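Local coordinates for putative pachytene checkpoint protein 2 (Caenorhabditis elegans, PDB 4XGU) that probably acts in chromosome recombination during meiosis as a protein-remodelling AAA+ ATPase that binds and hydrolyses ATP, at residues R45-I50 / G72-R77; W125-V130 / L192-S197; S134-L139 / T186-G191. All coordinates share one frame; numbering follows the deposited sequence.

Contact 1. Residues R45-I50 / G72-R77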
loop_
_atom_site.group_PDB
_atom_site.type_symbol
_atom_site.label_atom_id
_atom_site.label_comp_id
_atom_site.label_asym_id
_atom_site.label_seq_id
_atom_site.Cartn_x
_atom_site.Cartn_y
_atom_site.Cartn_z
ATOM N N ARG B 45 -48.615 -3.435 33.913
ATOM C CA ARG B 45 -47.456 -4.226 33.540
ATOM C C ARG B 45 -46.250 -3.300 33.432
ATOM O O ARG B 45 -46.381 -2.148 33.012
ATOM C CB ARG B 45 -47.704 -4.973 32.227
ATOM C CG ARG B 45 -48.723 -6.103 32.340
ATOM C CD ARG B 45 -49.101 -6.664 30.978
ATOM N NE ARG B 45 -47.942 -7.129 30.216
ATOM C CZ ARG B 45 -47.489 -8.380 30.227
ATOM N NH1 ARG B 45 -48.093 -9.302 30.967
ATOM N NH2 ARG B 45 -46.429 -8.709 29.498
ATOM N N ASN B 46 -45.087 -3.803 33.829
ATOM C CA ASN B 46 -43.855 -3.024 33.812
ATOM C C ASN B 46 -43.544 -2.465 32.425
ATOM O O ASN B 46 -43.500 -3.209 31.449
ATOM C CB ASN B 46 -42.687 -3.882 34.301
ATOM C CG ASN B 46 -41.577 -3.059 34.925
ATOM O OD1 ASN B 46 -41.819 -1.975 35.456
ATOM N ND2 ASN B 46 -40.353 -3.572 34.867
ATOM N N TRP B 47 -43.357 -1.148 32.348
ATOM C CA TRP B 47 -43.043 -0.453 31.096
ATOM C C TRP B 47 -44.134 -0.582 30.035
ATOM O O TRP B 47 -43.919 -0.239 28.872
ATOM C CB TRP B 47 -41.718 -0.957 30.522
ATOM C CG TRP B 47 -40.582 -0.789 31.460
ATOM C CD1 TRP B 47 -39.903 -1.775 32.113
ATOM C CD2 TRP B 47 -39.994 0.447 31.871
ATOM N NE1 TRP B 47 -38.919 -1.228 32.900
ATOM C CE2 TRP B 47 -38.955 0.137 32.772
ATOM C CE3 TRP B 47 -40.241 1.790 31.565
ATOM C CZ2 TRP B 47 -38.166 1.117 33.368
ATOM C CZ3 TRP B 47 -39.457 2.762 32.158
ATOM C CH2 TRP B 47 -38.431 2.421 33.047
ATOM N N LYS B 48 -45.301 -1.072 30.434
ATOM C CA LYS B 48 -46.425 -1.174 29.513
ATOM C C LYS B 48 -47.433 -0.070 29.799
ATOM O O LYS B 48 -47.982 0.009 30.900
ATOM C CB LYS B 48 -47.081 -2.552 29.611
ATOM C CG LYS B 48 -46.638 -3.521 28.524
ATOM C CD LYS B 48 -45.125 -3.546 28.368
ATOM C CE LYS B 48 -44.713 -4.327 27.128
ATOM N NZ LYS B 48 -43.248 -4.245 26.870
ATOM N N PRO B 49 -47.677 0.790 28.801
ATOM C CA PRO B 49 -48.470 2.010 28.963
ATOM C C PRO B 49 -49.968 1.760 29.093
ATOM O O PRO B 49 -50.541 0.937 28.380
ATOM C CB PRO B 49 -48.169 2.789 27.681
ATOM C CG PRO B 49 -47.898 1.737 26.671
ATOM C CD PRO B 49 -47.203 0.624 27.415
ATOM N N ILE B 50 -50.586 2.486 30.016
ATOM C CA ILE B 50 -52.026 2.461 30.192
ATOM C C ILE B 50 -52.611 3.758 29.654
ATOM O O ILE B 50 -52.115 4.840 29.969
ATOM C CB ILE B 50 -52.406 2.287 31.667
ATOM C CG1 ILE B 50 -51.897 0.942 32.183
ATOM C CG2 ILE B 50 -53.909 2.409 31.850
ATOM C CD1 ILE B 50 -52.267 0.665 33.617
ATOM N N GLY B 72 -42.785 2.056 35.228
ATOM C CA GLY B 72 -41.696 1.145 34.938
ATOM C C GLY B 72 -40.584 1.136 35.963
ATOM O O GLY B 72 -40.310 2.142 36.617
ATOM N N THR B 73 -39.946 -0.020 36.099
ATOM C CA THR B 73 -38.781 -0.162 36.957
ATOM C C THR B 73 -37.790 -1.124 36.326
ATOM O O THR B 73 -38.158 -1.944 35.483
ATOM C CB THR B 73 -39.153 -0.679 38.348
ATOM O OG1 THR B 73 -37.965 -0.814 39.137
ATOM C CG2 THR B 73 -39.829 -2.035 38.232
ATOM N N CYS B 74 -36.532 -1.025 36.738
ATOM C CA CYS B 74 -35.493 -1.905 36.221
ATOM C C CYS B 74 -35.317 -3.118 37.129
ATOM O O CYS B 74 -34.589 -4.051 36.799
ATOM C CB CYS B 74 -34.177 -1.142 36.072
ATOM S SG CYS B 74 -34.269 0.254 34.912
ATOM N N GLU B 75 -36.003 -3.099 38.269
ATOM C CA GLU B 75 -35.961 -4.203 39.223
ATOM C C GLU B 75 -36.767 -5.401 38.731
ATOM O O GLU B 75 -36.438 -6.548 39.032
ATOM C CB GLU B 75 -36.491 -3.755 40.587
ATOM C CG GLU B 75 -35.793 -2.536 41.167
ATOM C CD GLU B 75 -36.401 -2.087 42.485
ATOM O OE1 GLU B 75 -36.185 -2.775 43.506
ATOM O OE2 GLU B 75 -37.096 -1.049 42.500
ATOM N N LEU B 76 -37.828 -5.127 37.979
ATOM C CA LEU B 76 -38.717 -6.180 37.496
ATOM C C LEU B 76 -38.476 -6.509 36.030
ATOM O O LEU B 76 -37.892 -5.719 35.289
ATOM C CB LEU B 76 -40.183 -5.786 37.696
ATOM C CG LEU B 76 -40.833 -6.149 39.035
ATOM C CD1 LEU B 76 -42.288 -5.708 39.058
ATOM C CD2 LEU B 76 -40.718 -7.644 39.303
ATOM N N ARG B 77 -38.938 -7.688 35.623
ATOM C CA ARG B 77 -38.825 -8.131 34.242
ATOM C C ARG B 77 -39.631 -7.202 33.333
ATOM O O ARG B 77 -40.557 -6.530 33.789
ATOM C CB ARG B 77 -39.297 -9.584 34.113
ATOM C CG ARG B 77 -39.141 -10.187 32.727
ATOM C CD ARG B 77 -39.477 -11.666 32.714
ATOM N NE ARG B 77 -38.315 -12.490 33.031
ATOM C CZ ARG B 77 -38.049 -12.980 34.238
ATOM N NH1 ARG B 77 -38.867 -12.734 35.253
ATOM N NH2 ARG B 77 -36.965 -13.721 34.429
#
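N46 and W47 hold the turn of 45-50 against G72 and T73, by hydrogen bonds and by a ring lying on the backbone. The carboxamide of N46 works like a peptide group. With CG anti to the backbone N (chi1 -153°), it is sent toward T73, where OD1 accepts T73 N at 2.8 Å on an in-plane lone pair. Its ND2 gives one bond to T73 O (2.8 Å). Another goes from ND2 to R77 O (3.2 Å). Both acceptors lie close to the amide plane, which fixes the rotation of the group; asparagine suits a place that needs donor and acceptor side by side. T73 O has a second donor in W47 NE1, also at 2.8 Å, arriving on the opposite face of the carbonyl from ND2.

The apolar part is a CH-pi contact: G72 CA sits over the centre of the six-membered ring of W47, 3.5 Å from its centroid. With no side chain, G72 lets the indole lie flat on the backbone.

Two turns shape the segments: a type II beta turn, R45 to K48, with W47 at positive phi (62°), and an ST turn in which T73 OG1 accepts E75 N. The asparagine bonds and the indole contact together fasten two loops of the Pch2 N-terminal domain next to strand 68-72.

Contact 2. Residues W125-V130 / L192-S197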
loop_
_atom_site.group_PDB
_atom_site.type_symbol
_atom_site.label_atom_id
_atom_site.label_comp_id
_atom_site.label_asym_id
_atom_site.label_seq_id
_atom_site.Cartn_x
_atom_site.Cartn_y
_atom_site.Cartn_z
ATOM N N TRP B 125 -33.904 16.517 16.523
ATOM C CA TRP B 125 -35.156 16.067 17.118
ATOM C C TRP B 125 -35.415 16.767 18.446
ATOM O O TRP B 125 -34.528 16.862 19.293
ATOM C CB TRP B 125 -35.143 14.552 17.331
ATOM C CG TRP B 125 -35.092 13.751 16.071
ATOM C CD1 TRP B 125 -33.976 13.297 15.430
ATOM C CD2 TRP B 125 -36.209 13.293 15.306
ATOM N NE1 TRP B 125 -34.331 12.588 14.308
ATOM C CE2 TRP B 125 -35.697 12.571 14.209
ATOM C CE3 TRP B 125 -37.594 13.426 15.439
ATOM C CZ2 TRP B 125 -36.520 11.986 13.251
ATOM C CZ3 TRP B 125 -38.412 12.845 14.486
ATOM C CH2 TRP B 125 -37.873 12.132 13.406
ATOM N N GLN B 126 -36.636 17.254 18.618
ATOM C CA GLN B 126 -37.051 17.874 19.869
ATOM C C GLN B 126 -37.633 16.811 20.799
ATOM O O GLN B 126 -38.636 16.179 20.472
ATOM C CB GLN B 126 -38.079 18.976 19.595
ATOM C CG GLN B 126 -38.340 19.906 20.764
ATOM C CD GLN B 126 -37.145 20.778 21.088
ATOM O OE1 GLN B 126 -36.360 21.127 20.205
ATOM N NE2 GLN B 126 -36.995 21.128 22.361
ATOM N N LEU B 127 -37.010 16.611 21.958
ATOM C CA LEU B 127 -37.413 15.522 22.850
ATOM C C LEU B 127 -38.226 15.983 24.058
ATOM O O LEU B 127 -37.869 16.964 24.714
ATOM C CB LEU B 127 -36.183 14.760 23.339
ATOM C CG LEU B 127 -35.391 14.025 22.261
ATOM C CD1 LEU B 127 -34.329 13.140 22.898
ATOM C CD2 LEU B 127 -36.326 13.214 21.381
ATOM N N PRO B 128 -39.311 15.254 24.374
ATOM C CA PRO B 128 -39.791 14.066 23.651
ATOM C C PRO B 128 -40.736 14.393 22.495
ATOM O O PRO B 128 -41.586 15.271 22.625
ATOM C CB PRO B 128 -40.530 13.281 24.733
ATOM C CG PRO B 128 -41.033 14.328 25.663
ATOM C CD PRO B 128 -40.017 15.442 25.653
ATOM N N CYS B 129 -40.589 13.686 21.377
ATOM C CA CYS B 129 -41.384 13.956 20.177
ATOM C C CYS B 129 -42.450 12.909 19.921
ATOM O O CYS B 129 -42.422 11.838 20.510
ATOM C CB CYS B 129 -40.483 14.053 18.943
ATOM S SG CYS B 129 -39.458 12.600 18.660
ATOM N N VAL B 130 -43.370 13.203 19.007
ATOM C CA VAL B 130 -44.462 12.274 18.723
ATOM C C VAL B 130 -43.957 10.997 18.078
ATOM O O VAL B 130 -44.570 9.955 18.241
ATOM C CB VAL B 130 -45.555 12.904 17.820
ATOM C CG1 VAL B 130 -45.788 14.302 18.180
ATOM C CG2 VAL B 130 -45.181 12.865 16.356
ATOM N N LEU B 192 -34.613 5.129 24.102
ATOM C CA LEU B 192 -33.811 5.374 25.296
ATOM C C LEU B 192 -33.704 6.866 25.590
ATOM O O LEU B 192 -33.900 7.302 26.724
ATOM C CB LEU B 192 -32.419 4.770 25.131
ATOM C CG LEU B 192 -31.396 5.121 26.205
ATOM C CD1 LEU B 192 -31.848 4.605 27.560
ATOM C CD2 LEU B 192 -30.043 4.550 25.829
ATOM N N ALA B 193 -33.393 7.643 24.558
ATOM C CA ALA B 193 -33.326 9.091 24.676
ATOM C C ALA B 193 -34.699 9.685 24.988
ATOM O O ALA B 193 -34.800 10.702 25.674
ATOM C CB ALA B 193 -32.762 9.698 23.401
ATOM N N GLN B 194 -35.754 9.052 24.480
ATOM C CA GLN B 194 -37.116 9.512 24.738
ATOM C C GLN B 194 -37.428 9.439 26.226
ATOM O O GLN B 194 -37.970 10.381 26.806
ATOM C CB GLN B 194 -38.129 8.680 23.948
ATOM C CG GLN B 194 -39.580 9.130 24.098
ATOM C CD GLN B 194 -39.955 10.255 23.147
ATOM O OE1 GLN B 194 -39.093 10.869 22.518
ATOM N NE2 GLN B 194 -41.249 10.528 23.039
ATOM N N HIS B 195 -37.076 8.316 26.843
ATOM C CA HIS B 195 -37.343 8.118 28.260
ATOM C C HIS B 195 -36.460 9.016 29.117
ATOM O O HIS B 195 -36.939 9.656 30.055
ATOM C CB HIS B 195 -37.145 6.649 28.648
ATOM C CG HIS B 195 -38.332 5.780 28.354
ATOM N ND1 HIS B 195 -39.512 5.870 29.058
ATOM C CD2 HIS B 195 -38.515 4.801 27.436
ATOM C CE1 HIS B 195 -40.375 4.989 28.584
ATOM N NE2 HIS B 195 -39.795 4.328 27.599
ATOM N N LEU B 196 -35.174 9.065 28.795
ATOM C CA LEU B 196 -34.226 9.854 29.572
ATOM C C LEU B 196 -34.601 11.330 29.601
ATOM O O LEU B 196 -34.468 11.984 30.631
ATOM C CB LEU B 196 -32.817 9.687 29.015
ATOM C CG LEU B 196 -32.154 8.343 29.319
ATOM C CD1 LEU B 196 -30.816 8.254 28.617
ATOM C CD2 LEU B 196 -31.985 8.156 30.820
ATOM N N SER B 197 -35.077 11.848 28.473
ATOM C CA SER B 197 -35.501 13.243 28.392
ATOM C C SER B 197 -36.650 13.536 29.358
ATOM O O SER B 197 -36.743 14.631 29.913
ATOM C CB SER B 197 -35.919 13.590 26.965
ATOM O OG SER B 197 -37.060 12.843 26.582
#
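L127 of strand 123-127 and the P128 and C129 that follow it pack on one flank of helix 185-199 in a buried strand-to-helix contact of the ATPase core. The axes of 125-127 and 192-197 approach to 9.4 Å and run at 42° to each other.

Q194 makes the polar link. Its CG stands anti to the backbone N (chi1 -177°) and the chain then bends at chi2 (84°), carrying the carboxamide to the backbone of C129. There NE2 donates to C129 O at 3.1 Å, on an in-plane lone pair, and OE1 takes a weak bond from C129 N at 3.4 Å. A glutamine can serve both groups of one residue, giving the backbone a partner beyond the cis-proline. P128, which follows a cis peptide bond, lays CB against the same amide, 3.3 Å from NE2.

The rest is mainly side-chain packing without hydrogen bonds between the segments. L127 CD1 meets the small A193 CB at 3.8 Å, and L127 CB faces S197 CB. S197 OG turns back onto its own helix to bond Q194 O at 2.6 Å, so a serine can sit beside leucine and proline with its hydroxyl satisfied.

Around the contact, strand 206-212 pairs with strand 123-127, and its S207 touches both L127 and S197. F248 of strand 245-251 lies against L127 and A193, while helix 145-161 packs on L192, H195 and L196.

Contact 3. Residues S134-L139 / T186-G191; sequences SIWENL and TSLCKG. With ADP (adenosine-5'-diphosphate), chain H.
O2B of the ADP beta-phosphate is gripped twice by T186, by the backbone N at 2.7 Å and by OG1 at 2.8 Å. The next residue serves the alpha-phosphate in the same way: S187 N reaches O1A at 2.8 Å and S187 OG adds a longer bond to that oxygen. Threonine and serine suit these places because each hydroxyl doubles the bond of its own amide. The amides belong to the first turn of helix 185-199, whose dipole would be expected to favour the phosphate charge.

No hydrogen bond joins 134-139 to 186-191; side chains pack instead. I135 sends its two branches to different parts of the helix, CD1 to K190 CB and CG2 to S187 O at 3.2 Å. That carbonyl is already bonded to G191 N within the helix, so a methyl group can cover it. L139 also divides its methyls: CD1 meets L188 CD2 at 3.6 Å, and CD2 lies on S187 CB. In W136, chi1 (-165°) places CG anti to the backbone N; the six-membered ring then reaches the helix with its CZ3-CE3 side. The edge atom CZ3 comes to L188 O in the ring plane, 3.8 Å away, and CE3 approaches G191 C at the same distance. G191, lacking a side chain, lets the indole come this near. K146 makes a cation-pi contact with the ring, and H195 meets it edge-to-face.

The segment 134-139 borders the nucleotide as well, through the end of its short, weakly bonded helix and the residue after it: N138 O lies 3.2 Å from C2 of the adenine, and L139 CA is near N1. K167 of a second subunit packs on S134, I135 and N138. With I140 O, G184 N and K185 NZ also hydrogen-bonded to ADP, the arrangement is that of a AAA+ nucleotide site, its phosphates held by the Walker A P-loop and the following helix.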
loop_
_atom_site.group_PDB
_atom_site.type_symbol
_atom_site.label_atom_id
_atom_site.label_comp_id
_atom_site.label_asym_id
_atom_site.label_seq_id
_atom_site.Cartn_x
_atom_site.Cartn_y
_atom_site.Cartn_z
ATOM N N SER B 134 -43.937 5.615 20.857
ATOM C CA SER B 134 -44.422 4.239 20.934
ATOM C C SER B 134 -43.318 3.206 20.709
ATOM O O SER B 134 -43.579 2.003 20.673
ATOM C CB SER B 134 -45.547 4.022 19.921
ATOM O OG SER B 134 -46.075 2.710 20.024
ATOM N N ILE B 135 -42.084 3.675 20.572
ATOM C CA ILE B 135 -40.972 2.795 20.241
ATOM C C ILE B 135 -40.669 1.783 21.342
ATOM O O ILE B 135 -40.675 0.575 21.101
ATOM C CB ILE B 135 -39.698 3.603 19.946
ATOM C CG1 ILE B 135 -39.904 4.470 18.704
ATOM C CG2 ILE B 135 -38.509 2.677 19.750
ATOM C CD1 ILE B 135 -38.653 5.176 18.235
ATOM N N TRP B 136 -40.421 2.286 22.548
ATOM C CA TRP B 136 -39.891 1.472 23.642
ATOM C C TRP B 136 -40.757 0.263 23.985
ATOM O O TRP B 136 -40.250 -0.854 24.094
ATOM C CB TRP B 136 -39.705 2.335 24.889
ATOM C CG TRP B 136 -38.857 1.693 25.943
ATOM C CD1 TRP B 136 -39.281 1.156 27.124
ATOM C CD2 TRP B 136 -37.435 1.519 25.911
ATOM N NE1 TRP B 136 -38.211 0.661 27.830
ATOM C CE2 TRP B 136 -37.067 0.872 27.107
ATOM C CE3 TRP B 136 -36.439 1.850 24.988
ATOM C CZ2 TRP B 136 -35.745 0.548 27.403
ATOM C CZ3 TRP B 136 -35.127 1.529 25.283
ATOM C CH2 TRP B 136 -34.792 0.885 26.482
ATOM N N GLU B 137 -42.056 0.486 24.156
ATOM C CA GLU B 137 -42.963 -0.580 24.571
ATOM C C GLU B 137 -43.058 -1.682 23.526
ATOM O O GLU B 137 -43.333 -2.835 23.854
ATOM C CB GLU B 137 -44.355 -0.022 24.850
ATOM C CG GLU B 137 -44.338 1.306 25.566
ATOM C CD GLU B 137 -44.763 2.443 24.666
ATOM O OE1 GLU B 137 -45.788 2.292 23.967
ATOM O OE2 GLU B 137 -44.068 3.482 24.657
ATOM N N ASN B 138 -42.825 -1.321 22.270
ATOM C CA ASN B 138 -42.979 -2.259 21.168
ATOM C C ASN B 138 -41.679 -2.967 20.812
ATOM O O ASN B 138 -41.664 -3.865 19.973
ATOM C CB ASN B 138 -43.536 -1.533 19.948
ATOM C CG ASN B 138 -44.857 -0.865 20.240
ATOM O OD1 ASN B 138 -45.768 -1.487 20.782
ATOM N ND2 ASN B 138 -44.963 0.415 19.903
ATOM N N LEU B 139 -40.589 -2.558 21.452
ATOM C CA LEU B 139 -39.318 -3.248 21.289
ATOM C C LEU B 139 -39.329 -4.530 22.116
ATOM O O LEU B 139 -39.581 -4.497 23.323
ATOM C CB LEU B 139 -38.151 -2.345 21.696
ATOM C CG LEU B 139 -37.830 -1.220 20.709
ATOM C CD1 LEU B 139 -36.741 -0.312 21.246
ATOM C CD2 LEU B 139 -37.425 -1.799 19.372
ATOM N N THR B 186 -31.075 1.154 16.400
ATOM C CA THR B 186 -31.464 2.550 16.269
ATOM C C THR B 186 -32.699 2.836 17.111
ATOM O O THR B 186 -32.743 3.826 17.841
ATOM C CB THR B 186 -31.751 2.925 14.804
ATOM O OG1 THR B 186 -30.605 2.623 13.996
ATOM C CG2 THR B 186 -32.075 4.405 14.688
ATOM N N SER B 187 -33.690 1.952 17.020
ATOM C CA SER B 187 -34.930 2.098 17.779
ATOM C C SER B 187 -34.660 2.139 19.279
ATOM O O SER B 187 -35.305 2.891 20.010
ATOM C CB SER B 187 -35.899 0.962 17.449
ATOM O OG SER B 187 -36.367 1.060 16.115
ATOM N N LEU B 188 -33.705 1.330 19.730
ATOM C CA LEU B 188 -33.280 1.353 21.125
ATOM C C LEU B 188 -32.759 2.733 21.513
ATOM O O LEU B 188 -33.125 3.274 22.554
ATOM C CB LEU B 188 -32.198 0.302 21.381
ATOM C CG LEU B 188 -32.644 -1.150 21.544
ATOM C CD1 LEU B 188 -31.440 -2.047 21.773
ATOM C CD2 LEU B 188 -33.627 -1.275 22.696
ATOM N N CYS B 189 -31.904 3.298 20.666
ATOM C CA CYS B 189 -31.329 4.611 20.925
ATOM C C CYS B 189 -32.395 5.699 20.953
ATOM O O CYS B 189 -32.354 6.589 21.801
ATOM C CB CYS B 189 -30.274 4.951 19.874
ATOM S SG CYS B 189 -28.761 3.984 20.006
ATOM N N LYS B 190 -33.339 5.628 20.020
ATOM C CA LYS B 190 -34.424 6.598 19.964
ATOM C C LYS B 190 -35.238 6.541 21.252
ATOM O O LYS B 190 -35.404 7.549 21.941
ATOM C CB LYS B 190 -35.334 6.339 18.762
ATOM C CG LYS B 190 -34.639 6.251 17.414
ATOM C CD LYS B 190 -34.279 7.617 16.868
ATOM C CE LYS B 190 -34.195 7.602 15.345
ATOM N NZ LYS B 190 -35.503 7.259 14.711
ATOM N N GLY B 191 -35.733 5.350 21.573
ATOM C CA GLY B 191 -36.593 5.163 22.728
ATOM C C GLY B 191 -35.896 5.470 24.035
ATOM O O GLY B 191 -36.508 6.001 24.967
HETATM P PB ADP H . -31.117 -1.323 13.125
HETATM O O1B ADP H . -30.723 -2.671 13.675
HETATM O O2B ADP H . -30.797 -0.171 14.046
HETATM O O3B ADP H . -30.710 -1.095 11.685
HETATM P PA ADP H . -33.647 -0.081 13.328
HETATM O O1A ADP H . -33.528 0.324 14.777
HETATM O O2A ADP H . -33.339 0.915 12.233
HETATM O O3A ADP H . -32.731 -1.390 13.093
HETATM O "O5'" ADP H . -35.156 -0.595 13.108
HETATM C "C5'" ADP H . -35.442 -1.903 12.621
HETATM C "C4'" ADP H . -36.952 -2.056 12.496
HETATM O "O4'" ADP H . -37.312 -3.424 12.702
HETATM C "C3'" ADP H . -37.685 -1.229 13.539
HETATM O "O3'" ADP H . -38.365 -0.137 12.915
HETATM C "C2'" ADP H . -38.679 -2.169 14.190
HETATM O "O2'" ADP H . -40.001 -1.865 13.735
HETATM C "C1'" ADP H . -38.289 -3.567 13.736
HETATM N N9 ADP H . -37.642 -4.276 14.869
HETATM C C8 ADP H . -36.349 -4.649 14.910
HETATM N N7 ADP H . -36.047 -5.277 16.075
HETATM C C5 ADP H . -37.172 -5.312 16.809
HETATM C C6 ADP H . -37.550 -5.832 18.142
HETATM N N6 ADP H . -36.638 -6.451 18.927
HETATM N N1 ADP H . -38.829 -5.668 18.541
HETATM C C2 ADP H . -39.740 -5.053 17.761
HETATM N N3 ADP H . -39.468 -4.556 16.540
HETATM C C4 ADP H . -38.223 -4.654 16.014
#

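How the contacts relate
From the N terminus, contact 1 comes first: it closes a loop of 21 residues that includes most of strand 68-72, and it is complete before the other two begin. Contact 2 then opens at strand 123-127 and is closed by the later part of helix 185-199; contact 3 falls within that span, joining helix 135-138 to the earlier part of the same helix. The order is thus reversed: the earlier piece of chain meets the later part of the helix, and the later piece the earlier part. W136 touches L192, linking contacts 2 and 3. E137 touches W47, K48 and P49, so the segment 134-139 also touches contact 1, in the N-terminal domain, whereas contacts 1 and 2 approach without touching.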